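Phosphoribosylaminoimidazole carboxylase (Bombyx mori, PDB 4JA0) probably catalyses two steps of purine biosynthesis, carboxylation of aminoimidazole ribonucleotide (AIR) and synthesis of the succinocarboxamide SAICAR, as a bifunctional PAICS enzyme. Local coordinates at residues M314-T320 and L340-Y346; A171-F176 and I191-F197. All coordinates share one frame; numbering follows the deposited sequence.

Contact 1. Residues M314-T320 and L340-Y346; sequences MQQYEDT and LSGNTSY
Met314 reaches across to the other segment, its chain spreading over Leu340, Asn343 and Thr344. At its base CB lies 3.9 Å from Leu340 CD2, further along SD rests 3.6 Å from Thr344 CB, and the terminal CE meets the Asn343 backbone. With chi1 at 84°, CG is tucked over the backbone, flanked by N and C, and a bend at chi2 then turns the thioether along the other segment. Glu318 makes the second half of the contact: its CG is 3.6 Å from Tyr346 CE2, approaching the ring obliquely. One water donates to both Glu318 OE2 and Asn343 O, at 3.2 and 3.0 Å respectively. Helices 307-317 and 336-343 flank the parallel sheet of the AIR carboxylase region, whose strand order 2-1-3-4-5 is that of a flavodoxin-like three-layer alpha/beta/alpha fold, as in other PurE proteins; Met314 and Leu340 both touch Phe272 of strand 267-273. Within 340-346, Leu340 O accepts from Asn343 N and Thr344 N, each at 2.9 Å. Beyond the chain, Arg403 of the second subunit forms a salt bridge with Glu318 OE1, while Lys181 of that subunit hydrogen-bonds Tyr346 OH.

Contact 2. Residues A171-F176 and I191-F197; sequences ATILIF and IDMKIEF
Ile191 meets the ring of Phe176 through its backbone, its O lying 3.9 Å from Phe176 CE1 in an oblique approach, while its CB points away from the helix. At Asp192 the backbone again does the touching: CA stands 3.8 Å from Phe176 CE1, at the ring edge and near the ring plane. Its carboxylate is turned elsewhere, to a salt bridge with Arg217 of strand 216-220. Met193 points toward the helix and puts its CB at the edge of the same ring, 4.1 Å from Phe176 CD1. Its SD rests against the helix backbone at Phe176 CA, and a bend at chi3 (81°) turns CE aside from that residue toward Ile175 CG2, at 4.2 Å. Two residues on, Ile195 enters between Thr172 and Ile175; its CD1 is 3.8 Å from Ile175 CD1 and 3.7 Å from Thr172 CG2. Phe197 ends the row. Thr172 OG1 lies at the edge of the Phe197 ring, in its plane and 3.4 Å from Phe197 CE1; Ala171 CB approaches Phe197 CZ obliquely, and Trp101 meets this ring edge-to-face. The axes of helix 171-176 and strand 191-195 come within 9.4 Å, their N-to-C directions 130° apart, as helix 162-183 packs on the antiparallel sheet of the SAICAR synthetase region. All nine touching residues are buried, the pairs between the segments are mainly apolar, and the two are not hydrogen-bonded to each other, so hydrophobic burial and close packing probably hold helix to strand, with Thr172 OG1 already served by Met168 O.

Along the chain the contacts come in series: contact 2 closes within the SAICAR synthetase region before contact 1 opens within that of AIR carboxylase. Their centres are 41 Å apart and their nearest atoms about 27 Å, so they do not touch, and they share no sheet. Contact 2 sets helix 162-183 against an antiparallel sheet, and no other chain reaches its segments. Contact 1 joins the C-terminal parts of helices 307-317 and 336-343 and the loops that follow, beside a parallel sheet, where two other subunits approach. The centre of contact 2 is about 11 Å, and that of contact 1 about 31 Å, from the centre of the chain. The pair thus samples both halves of a bifunctional chain: one an intrachain core, the other an intrachain packing that borders subunit interfaces in the eight-chain assembly.

Contact 1. Residues M314-T320 and L340-Y346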
ATOM      1  N   MET A 314     -24.623  18.434  19.179  1.00  5.36           N
ATOM      2  CA  MET A 314     -23.370  19.030  19.607  1.00 10.95           C
ATOM      3  C   MET A 314     -23.566  20.469  20.079  1.00 11.96           C
ATOM      4  O   MET A 314     -22.817  20.961  20.931  1.00  8.40           O
ATOM      5  CB  MET A 314     -22.315  18.954  18.512  1.00  5.51           C
ATOM      6  CG  MET A 314     -22.421  20.071  17.519  1.00 28.44           C
ATOM      7  SD  MET A 314     -20.916  21.037  17.388  1.00 33.79           S
ATOM      8  CE  MET A 314     -21.609  22.573  16.815  1.00 13.39           C
ATOM      9  N   GLN A 315     -24.591  21.134  19.553  1.00  9.00           N
ATOM     10  CA  GLN A 315     -24.872  22.491  19.992  1.00  5.18           C
ATOM     11  C   GLN A 315     -25.419  22.466  21.419  1.00  5.90           C
ATOM     12  O   GLN A 315     -25.142  23.364  22.219  1.00  5.59           O
ATOM     13  CB  GLN A 315     -25.840  23.188  19.024  1.00  3.26           C
ATOM     14  CG  GLN A 315     -25.149  23.734  17.772  1.00  6.48           C
ATOM     15  CD  GLN A 315     -26.086  24.027  16.595  1.00  5.38           C
ATOM     16  OE1 GLN A 315     -27.226  23.559  16.537  1.00  1.89           O
ATOM     17  NE2 GLN A 315     -25.593  24.822  15.653  1.00  2.75           N
ATOM     18  N   GLN A 316     -26.095  21.383  21.775  1.00  4.32           N
ATOM     19  CA  GLN A 316     -26.642  21.268  23.115  1.00  3.37           C
ATOM     20  C   GLN A 316     -25.537  21.123  24.136  1.00  5.27           C
ATOM     21  O   GLN A 316     -25.626  21.701  25.213  1.00 10.18           O
ATOM     22  CB  GLN A 316     -27.617  20.096  23.193  1.00  3.24           C
ATOM     23  CG  GLN A 316     -28.903  20.333  22.411  1.00  0.81           C
ATOM     24  CD  GLN A 316     -29.714  19.070  22.252  1.00  6.78           C
ATOM     25  OE1 GLN A 316     -29.236  17.970  22.537  1.00 32.43           O
ATOM     26  NE2 GLN A 316     -30.957  19.217  21.815  1.00 23.04           N
ATOM     27  N   TYR A 317     -24.462  20.429  23.759  1.00 10.05           N
ATOM     28  CA  TYR A 317     -23.299  20.274  24.626  1.00  1.96           C
ATOM     29  C   TYR A 317     -22.528  21.591  24.724  1.00  3.26           C
ATOM     30  O   TYR A 317     -21.881  21.869  25.732  1.00  1.80           O
ATOM     31  CB  TYR A 317     -22.406  19.125  24.139  1.00  0.65           C
ATOM     32  CG  TYR A 317     -22.935  17.772  24.527  1.00  0.74           C
ATOM     33  CD1 TYR A 317     -22.913  17.365  25.850  1.00  0.86           C
ATOM     34  CD2 TYR A 317     -23.468  16.909  23.587  1.00  1.42           C
ATOM     35  CE1 TYR A 317     -23.405  16.137  26.237  1.00  0.67           C
ATOM     36  CE2 TYR A 317     -23.972  15.679  23.958  1.00  0.71           C
ATOM     37  CZ  TYR A 317     -23.936  15.300  25.290  1.00  1.17           C
ATOM     38  OH  TYR A 317     -24.423  14.077  25.693  1.00  1.40           O
ATOM     39  N   GLU A 318     -22.651  22.411  23.680  1.00  2.43           N
ATOM     40  CA  GLU A 318     -21.988  23.704  23.610  1.00  2.66           C
ATOM     41  C   GLU A 318     -22.619  24.770  24.521  1.00  7.93           C
ATOM     42  O   GLU A 318     -22.065  25.872  24.674  1.00  6.76           O
ATOM     43  CB  GLU A 318     -21.952  24.189  22.165  1.00  2.98           C
ATOM     44  CG  GLU A 318     -20.836  23.571  21.339  1.00 10.21           C
ATOM     45  CD  GLU A 318     -20.638  24.274  20.006  1.00 32.64           C
ATOM     46  OE1 GLU A 318     -19.494  24.296  19.490  1.00 35.03           O
ATOM     47  OE2 GLU A 318     -21.634  24.816  19.478  1.00 28.99           O
ATOM     48  N   ASP A 319     -23.768  24.439  25.112  1.00  4.98           N
ATOM     49  CA  ASP A 319     -24.394  25.256  26.150  1.00  3.99           C
ATOM     50  C   ASP A 319     -23.801  24.891  27.505  1.00 12.01           C
ATOM     51  O   ASP A 319     -24.459  24.238  28.330  1.00 13.13           O
ATOM     52  CB  ASP A 319     -25.899  25.007  26.164  1.00  4.94           C
ATOM     53  CG  ASP A 319     -26.654  25.867  27.180  1.00 13.33           C
ATOM     54  OD1 ASP A 319     -26.144  26.934  27.612  1.00 12.93           O
ATOM     55  OD2 ASP A 319     -27.784  25.453  27.541  1.00 10.58           O
ATOM     56  N   THR A 320     -22.566  25.330  27.743  1.00  8.23           N
ATOM     57  CA  THR A 320     -21.886  25.039  28.994  1.00 11.30           C
ATOM     58  C   THR A 320     -20.950  26.169  29.342  1.00  7.02           C
ATOM     59  O   THR A 320     -20.681  27.018  28.495  1.00  6.91           O
ATOM     60  CB  THR A 320     -21.043  23.729  28.868  1.00 15.50           C
ATOM     61  OG1 THR A 320     -20.462  23.387  30.136  1.00 23.09           O
ATOM     62  CG2 THR A 320     -19.934  23.882  27.802  1.00  6.57           C
ATOM     63  N   LEU A 340     -17.820  17.584  12.812  1.00  2.06           N
ATOM     64  CA  LEU A 340     -17.773  18.231  14.129  1.00  2.78           C
ATOM     65  C   LEU A 340     -16.699  19.294  14.169  1.00  2.01           C
ATOM     66  O   LEU A 340     -16.930  20.435  14.579  1.00  4.98           O
ATOM     67  CB  LEU A 340     -17.476  17.214  15.223  1.00  1.94           C
ATOM     68  CG  LEU A 340     -18.641  16.296  15.582  1.00  8.71           C
ATOM     69  CD1 LEU A 340     -18.229  15.244  16.596  1.00  2.10           C
ATOM     70  CD2 LEU A 340     -19.781  17.147  16.127  1.00 13.62           C
ATOM     71  N   SER A 341     -15.532  18.919  13.686  1.00  1.11           N
ATOM     72  CA  SER A 341     -14.388  19.785  13.719  1.00  1.71           C
ATOM     73  C   SER A 341     -14.691  21.086  12.973  1.00  2.68           C
ATOM     74  O   SER A 341     -14.234  22.168  13.373  1.00  1.10           O
ATOM     75  CB  SER A 341     -13.192  19.047  13.109  1.00  2.06           C
ATOM     76  OG  SER A 341     -12.000  19.798  13.239  1.00 24.97           O
ATOM     77  N   GLY A 342     -15.511  20.984  11.923  1.00  2.72           N
ATOM     78  CA  GLY A 342     -15.864  22.153  11.129  1.00  5.00           C
ATOM     79  C   GLY A 342     -16.936  23.055  11.750  1.00  1.08           C
ATOM     80  O   GLY A 342     -17.103  24.208  11.354  1.00  0.67           O
ATOM     81  N   ASN A 343     -17.665  22.528  12.726  1.00  1.80           N
ATOM     82  CA  ASN A 343     -18.777  23.266  13.301  1.00  4.64           C
ATOM     83  C   ASN A 343     -18.612  23.605  14.785  1.00  8.38           C
ATOM     84  O   ASN A 343     -19.443  24.307  15.362  1.00  5.77           O
ATOM     85  CB  ASN A 343     -20.085  22.516  13.046  1.00  4.87           C
ATOM     86  CG  ASN A 343     -20.481  22.522  11.574  1.00  4.13           C
ATOM     87  OD1 ASN A 343     -21.085  23.468  11.084  1.00  9.89           O
ATOM     88  ND2 ASN A 343     -20.133  21.468  10.869  1.00  4.00           N
ATOM     89  N   THR A 344     -17.531  23.138  15.403  1.00  9.12           N
ATOM     90  CA  THR A 344     -17.291  23.496  16.799  1.00  3.26           C
ATOM     91  C   THR A 344     -15.892  24.013  17.021  1.00  4.75           C
ATOM     92  O   THR A 344     -15.005  23.873  16.179  1.00 11.46           O
ATOM     93  CB  THR A 344     -17.570  22.320  17.784  1.00  1.43           C
ATOM     94  OG1 THR A 344     -17.809  22.828  19.096  1.00  5.59           O
ATOM     95  CG2 THR A 344     -16.421  21.365  17.831  1.00  2.37           C
ATOM     96  N   SER A 345     -15.684  24.588  18.190  1.00 15.30           N
ATOM     97  CA  SER A 345     -14.422  25.214  18.494  1.00  4.68           C
ATOM     98  C   SER A 345     -13.746  24.394  19.573  1.00  6.37           C
ATOM     99  O   SER A 345     -12.558  24.575  19.859  1.00  4.82           O
ATOM    100  CB  SER A 345     -14.681  26.631  18.991  1.00  9.42           C
ATOM    101  OG  SER A 345     -13.480  27.250  19.394  1.00 45.60           O
ATOM    102  N   TYR A 346     -14.494  23.453  20.136  1.00  2.17           N
ATOM    103  CA  TYR A 346     -13.932  22.545  21.123  1.00  3.59           C
ATOM    104  C   TYR A 346     -13.123  21.452  20.409  1.00  5.33           C
ATOM    105  O   TYR A 346     -13.440  21.061  19.275  1.00  5.80           O
ATOM    106  CB  TYR A 346     -15.059  21.946  21.991  1.00  4.14           C
ATOM    107  CG  TYR A 346     -15.827  23.017  22.722  1.00  8.54           C
ATOM    108  CD1 TYR A 346     -15.394  23.495  23.962  1.00  6.20           C
ATOM    109  CD2 TYR A 346     -16.970  23.581  22.156  1.00  5.95           C
ATOM    110  CE1 TYR A 346     -16.079  24.499  24.614  1.00  5.38           C
ATOM    111  CE2 TYR A 346     -17.663  24.576  22.801  1.00  8.29           C
ATOM    112  CZ  TYR A 346     -17.212  25.032  24.029  1.00  9.31           C
ATOM    113  OH  TYR A 346     -17.908  26.025  24.660  1.00 19.22           O
TER
HETATM  114  O   HOH W   1     -21.950  25.548  16.340  1.00 15.95           O

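Contact 2. Residues A171-F176 and I191-F197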
ATOM      1  N   ALA A 171       8.489   8.446  43.126  1.00  1.38           N
ATOM      2  CA  ALA A 171       7.286   8.745  43.895  1.00  1.51           C
ATOM      3  C   ALA A 171       7.388  10.063  44.642  1.00  1.23           C
ATOM      4  O   ALA A 171       6.436  10.835  44.682  1.00  2.27           O
ATOM      5  CB  ALA A 171       6.989   7.623  44.881  1.00  1.46           C
ATOM      6  N   THR A 172       8.555  10.326  45.212  1.00  1.67           N
ATOM      7  CA  THR A 172       8.763  11.543  45.980  1.00  1.17           C
ATOM      8  C   THR A 172       8.626  12.760  45.070  1.00  1.21           C
ATOM      9  O   THR A 172       7.939  13.722  45.411  1.00  2.53           O
ATOM     10  CB  THR A 172      10.153  11.540  46.686  1.00  2.78           C
ATOM     11  OG1 THR A 172      10.285  10.365  47.497  1.00  4.75           O
ATOM     12  CG2 THR A 172      10.351  12.779  47.560  1.00  1.67           C
ATOM     13  N   ILE A 173       9.257  12.717  43.907  1.00  1.16           N
ATOM     14  CA  ILE A 173       9.142  13.827  42.977  1.00  1.37           C
ATOM     15  C   ILE A 173       7.691  14.027  42.575  1.00  1.85           C
ATOM     16  O   ILE A 173       7.214  15.160  42.503  1.00  2.59           O
ATOM     17  CB  ILE A 173       9.982  13.606  41.722  1.00  0.79           C
ATOM     18  CG1 ILE A 173      11.451  13.458  42.110  1.00  2.31           C
ATOM     19  CG2 ILE A 173       9.795  14.748  40.752  1.00  0.86           C
ATOM     20  CD1 ILE A 173      12.349  13.065  40.958  1.00  0.97           C
ATOM     21  N   LEU A 174       6.982  12.922  42.352  1.00  1.70           N
ATOM     22  CA  LEU A 174       5.581  12.963  41.915  1.00  1.49           C
ATOM     23  C   LEU A 174       4.641  13.604  42.934  1.00  1.94           C
ATOM     24  O   LEU A 174       3.815  14.437  42.582  1.00  1.24           O
ATOM     25  CB  LEU A 174       5.112  11.542  41.592  1.00  0.90           C
ATOM     26  CG  LEU A 174       3.718  11.366  41.011  1.00  2.14           C
ATOM     27  CD1 LEU A 174       3.514  12.398  39.942  1.00  4.11           C
ATOM     28  CD2 LEU A 174       3.600   9.990  40.411  1.00  1.35           C
ATOM     29  N   ILE A 175       4.809  13.231  44.199  1.00  1.59           N
ATOM     30  CA  ILE A 175       4.007  13.757  45.302  1.00  1.72           C
ATOM     31  C   ILE A 175       4.244  15.247  45.473  1.00  3.08           C
ATOM     32  O   ILE A 175       3.309  16.016  45.708  1.00  2.79           O
ATOM     33  CB  ILE A 175       4.341  13.021  46.609  1.00  1.30           C
ATOM     34  CG1 ILE A 175       3.733  11.625  46.573  1.00  1.29           C
ATOM     35  CG2 ILE A 175       3.874  13.801  47.840  1.00  0.99           C
ATOM     36  CD1 ILE A 175       4.346  10.698  47.591  1.00 40.60           C
ATOM     37  N   PHE A 176       5.507  15.646  45.351  1.00  2.60           N
ATOM     38  CA  PHE A 176       5.842  17.047  45.331  1.00  0.96           C
ATOM     39  C   PHE A 176       5.124  17.756  44.164  1.00  2.60           C
ATOM     40  O   PHE A 176       4.527  18.815  44.345  1.00  2.74           O
ATOM     41  CB  PHE A 176       7.341  17.239  45.185  1.00  1.14           C
ATOM     42  CG  PHE A 176       7.738  18.674  45.113  1.00  4.72           C
ATOM     43  CD1 PHE A 176       8.019  19.382  46.263  1.00  3.56           C
ATOM     44  CD2 PHE A 176       7.730  19.351  43.893  1.00  3.90           C
ATOM     45  CE1 PHE A 176       8.350  20.722  46.184  1.00  6.30           C
ATOM     46  CE2 PHE A 176       8.048  20.686  43.810  1.00  2.31           C
ATOM     47  CZ  PHE A 176       8.362  21.374  44.947  1.00  6.53           C
ATOM     48  N   ILE A 191       7.721  24.932  48.077  1.00  5.44           N
ATOM     49  CA  ILE A 191       9.142  25.172  47.826  1.00  6.13           C
ATOM     50  C   ILE A 191       9.946  23.916  48.012  1.00  3.68           C
ATOM     51  O   ILE A 191      10.821  23.614  47.212  1.00  9.40           O
ATOM     52  CB  ILE A 191       9.701  26.342  48.711  1.00  8.11           C
ATOM     53  CG1 ILE A 191       9.708  27.647  47.931  1.00  6.33           C
ATOM     54  CG2 ILE A 191      11.136  26.128  49.065  1.00  5.69           C
ATOM     55  CD1 ILE A 191       8.382  28.169  47.625  1.00  3.91           C
ATOM     56  N   ASP A 192       9.642  23.178  49.067  1.00  1.97           N
ATOM     57  CA  ASP A 192      10.277  21.893  49.267  1.00  1.92           C
ATOM     58  C   ASP A 192       9.427  21.015  50.155  1.00  1.80           C
ATOM     59  O   ASP A 192       8.412  21.466  50.668  1.00  2.14           O
ATOM     60  CB  ASP A 192      11.726  22.028  49.779  1.00  6.46           C
ATOM     61  CG  ASP A 192      11.844  22.813  51.091  1.00 24.05           C
ATOM     62  OD1 ASP A 192      12.560  23.834  51.094  1.00 29.76           O
ATOM     63  OD2 ASP A 192      11.305  22.372  52.135  1.00 34.70           O
ATOM     64  N   MET A 193       9.809  19.746  50.282  1.00  1.67           N
ATOM     65  CA  MET A 193       9.037  18.785  51.068  1.00  2.68           C
ATOM     66  C   MET A 193       9.885  17.668  51.598  1.00  3.73           C
ATOM     67  O   MET A 193      10.902  17.340  51.010  1.00 10.27           O
ATOM     68  CB  MET A 193       7.999  18.101  50.207  1.00 10.42           C
ATOM     69  CG  MET A 193       6.661  18.726  50.151  1.00  8.15           C
ATOM     70  SD  MET A 193       5.752  17.415  49.362  1.00 10.56           S
ATOM     71  CE  MET A 193       5.456  16.400  50.794  1.00 11.82           C
ATOM     72  N   LYS A 194       9.399  17.014  52.646  1.00  5.75           N
ATOM     73  CA  LYS A 194      10.021  15.793  53.154  1.00  6.40           C
ATOM     74  C   LYS A 194       8.929  14.769  53.430  1.00  6.32           C
ATOM     75  O   LYS A 194       7.898  15.088  54.038  1.00  8.56           O
ATOM     76  CB  LYS A 194      10.819  16.068  54.441  1.00  1.53           C
ATOM     77  N   ILE A 195       9.149  13.539  52.981  1.00  2.00           N
ATOM     78  CA  ILE A 195       8.201  12.476  53.253  1.00  3.44           C
ATOM     79  C   ILE A 195       9.001  11.271  53.679  1.00  2.28           C
ATOM     80  O   ILE A 195      10.220  11.279  53.561  1.00  2.49           O
ATOM     81  CB  ILE A 195       7.351  12.126  52.020  1.00  8.70           C
ATOM     82  CG1 ILE A 195       8.260  11.786  50.843  1.00  3.27           C
ATOM     83  CG2 ILE A 195       6.443  13.259  51.652  1.00  2.83           C
ATOM     84  CD1 ILE A 195       7.500  11.419  49.572  1.00  6.15           C
ATOM     85  N   GLU A 196       8.313  10.237  54.152  1.00  2.39           N
ATOM     86  CA  GLU A 196       8.954   8.994  54.557  1.00  3.28           C
ATOM     87  C   GLU A 196       8.139   7.790  54.078  1.00  3.52           C
ATOM     88  O   GLU A 196       6.926   7.868  53.985  1.00  7.24           O
ATOM     89  CB  GLU A 196       9.142   8.975  56.075  1.00 10.31           C
ATOM     90  CG  GLU A 196      10.240   9.929  56.575  1.00 27.27           C
ATOM     91  CD  GLU A 196      10.280  10.084  58.103  1.00 42.41           C
ATOM     92  OE1 GLU A 196       9.786   9.184  58.821  1.00 36.53           O
ATOM     93  OE2 GLU A 196      10.799  11.121  58.587  1.00 47.03           O
ATOM     94  N   PHE A 197       8.806   6.678  53.779  1.00 10.07           N
ATOM     95  CA  PHE A 197       8.132   5.473  53.281  1.00  3.92           C
ATOM     96  C   PHE A 197       8.265   4.303  54.256  1.00  6.02           C
ATOM     97  O   PHE A 197       9.161   4.278  55.107  1.00  3.76           O
ATOM     98  CB  PHE A 197       8.720   5.026  51.938  1.00  2.44           C
ATOM     99  CG  PHE A 197       8.418   5.945  50.775  1.00  2.62           C
ATOM    100  CD1 PHE A 197       9.362   6.880  50.343  1.00  2.62           C
ATOM    101  CD2 PHE A 197       7.221   5.831  50.073  1.00  0.61           C
ATOM    102  CE1 PHE A 197       9.090   7.705  49.257  1.00  3.08           C
ATOM    103  CE2 PHE A 197       6.954   6.645  48.999  1.00  1.51           C
ATOM    104  CZ  PHE A 197       7.881   7.580  48.584  1.00  1.10           C
TER